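Chorismate mutase (PDB 1XHO) probably catalyses the rearrangement of chorismate to prephenate, the step that commits chorismate to phenylalanine and tyrosine synthesis, as a trimeric chorismate mutase. Local coordinates at residues D47-V50 with A51-K55. Residues are numbered along the deposited sequence; the frame is centred on the assembly and turned at random.
Sequences DEIV and AETQK
Asp47 to Lys55 form two successive turns of one alpha-helix, in which the N-H groups of Ala51, Glu52, Thr53 and Gln54 bond each to the carbonyl four residues back, those of Asp47, Glu48, Ile49 and Val50 respectively; the Glu52 N to Glu48 O bond is 2.9 Å long. The carbonyl of Ile49 is gripped twice. Thr53 OG1 donates to Ile49 O at 2.6 Å, while Thr53 N reaches the same oxygen at 3.1 Å from the opposite face of the carbonyl plane. This hydroxyl sits beside its own backbone N (chi1 -59°), which turns it back toward the preceding turn, so that the buried side chain spends its proton on a carbonyl of its own helix. Helix 46-63 packs on the mixed sheet of the type I (AroH-like) chorismate mutase fold, and its first turns also meet helix 89-93: Val50 touches Ile89 and Asn93, and Thr53 lies against Ala90. Along another side of the helix run Glu48 and Glu52, with Glu48 OE1 4.3 Å from Glu52 CG. Their carboxylates approach to 4.6 Å between Glu48 OE1 and Glu52 OE2, a proximity of like charges probably offset in part by hydrogen bonds of Glu48 OE1 with Ser42 OG and of Glu52 OE1, the other oxygen of its carboxylate, with Asn138 ND2. The side chain of Gln54, extended beyond CG, has its OE1 4.2 Å from Val50 CG1 and makes a weak hydrogen bond with Asn93 ND2 through that oxygen.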
loop_
_atom_site.group_PDB
_atom_site.type_symbol
_atom_site.label_atom_id
_atom_site.label_comp_id
_atom_site.label_asym_id
_atom_site.label_seq_id
_atom_site.Cartn_x
_atom_site.Cartn_y
_atom_site.Cartn_z
ATOM N N ASP C 47 3.011 -6.884 -22.887
ATOM C CA ASP C 47 4.355 -6.467 -23.307
ATOM C C ASP C 47 4.637 -5.026 -22.929
ATOM O O ASP C 47 5.718 -4.721 -22.431
ATOM C CB ASP C 47 4.544 -6.664 -24.821
ATOM C CG ASP C 47 4.847 -8.109 -25.189
ATOM O OD1 ASP C 47 5.668 -8.748 -24.493
ATOM O OD2 ASP C 47 4.270 -8.608 -26.181
ATOM N N GLU C 48 3.659 -4.153 -23.164
ATOM C CA GLU C 48 3.787 -2.737 -22.843
ATOM C C GLU C 48 3.838 -2.490 -21.333
ATOM O O GLU C 48 4.701 -1.754 -20.845
ATOM C CB GLU C 48 2.626 -1.934 -23.454
ATOM C CG GLU C 48 2.787 -1.639 -24.935
ATOM C CD GLU C 48 3.954 -0.706 -25.213
ATOM O OE1 GLU C 48 3.851 0.505 -24.892
ATOM O OE2 GLU C 48 4.979 -1.190 -25.746
ATOM N N ILE C 49 2.899 -3.101 -20.611
ATOM C CA ILE C 49 2.832 -2.997 -19.148
ATOM C C ILE C 49 4.156 -3.422 -18.502
ATOM O O ILE C 49 4.694 -2.717 -17.650
ATOM C CB ILE C 49 1.667 -3.846 -18.571
ATOM C CG1 ILE C 49 0.325 -3.185 -18.900
ATOM C CG2 ILE C 49 1.809 -4.011 -17.056
ATOM C CD1 ILE C 49 -0.911 -4.096 -18.691
ATOM N N VAL C 50 4.674 -4.569 -18.924
ATOM C CA VAL C 50 5.882 -5.136 -18.313
ATOM C C VAL C 50 7.131 -4.348 -18.691
ATOM O O VAL C 50 7.957 -4.062 -17.837
ATOM C CB VAL C 50 6.042 -6.648 -18.665
ATOM C CG1 VAL C 50 7.383 -7.200 -18.174
ATOM C CG2 VAL C 50 4.891 -7.451 -18.055
ATOM N N ALA C 51 7.258 -3.998 -19.966
ATOM C CA ALA C 51 8.439 -3.293 -20.462
ATOM C C ALA C 51 8.505 -1.866 -19.928
ATOM O O ALA C 51 9.559 -1.407 -19.518
ATOM C CB ALA C 51 8.456 -3.293 -21.995
ATOM N N GLU C 52 7.383 -1.160 -19.926
ATOM C CA GLU C 52 7.372 0.211 -19.399
ATOM C C GLU C 52 7.558 0.255 -17.890
ATOM O O GLU C 52 8.145 1.207 -17.369
ATOM C CB GLU C 52 6.106 0.962 -19.817
ATOM C CG GLU C 52 6.058 1.265 -21.319
ATOM C CD GLU C 52 7.345 1.884 -21.832
ATOM O OE1 GLU C 52 7.845 2.836 -21.197
ATOM O OE2 GLU C 52 7.868 1.399 -22.857
ATOM N N THR C 53 7.085 -0.784 -17.193
ATOM C CA THR C 53 7.319 -0.892 -15.771
ATOM C C THR C 53 8.800 -1.154 -15.507
ATOM O O THR C 53 9.360 -0.604 -14.567
ATOM C CB THR C 53 6.431 -1.978 -15.092
ATOM O OG1 THR C 53 5.050 -1.664 -15.295
ATOM C CG2 THR C 53 6.710 -2.049 -13.576
ATOM N N GLN C 54 9.417 -1.986 -16.341
ATOM C CA GLN C 54 10.834 -2.354 -16.209
ATOM C C GLN C 54 11.757 -1.141 -16.398
ATOM O O GLN C 54 12.701 -0.932 -15.632
ATOM C CB GLN C 54 11.172 -3.441 -17.235
ATOM C CG GLN C 54 12.407 -4.299 -16.902
ATOM C CD GLN C 54 12.476 -5.587 -17.724
ATOM O OE1 GLN C 54 11.449 -6.098 -18.210
ATOM N NE2 GLN C 54 13.684 -6.125 -17.873
ATOM N N LYS C 55 11.468 -0.338 -17.415
ATOM C CA LYS C 55 12.230 0.885 -17.665
ATOM C C LYS C 55 12.104 1.853 -16.486
ATOM O O LYS C 55 13.081 2.487 -16.086
ATOM C CB LYS C 55 11.772 1.558 -18.972
#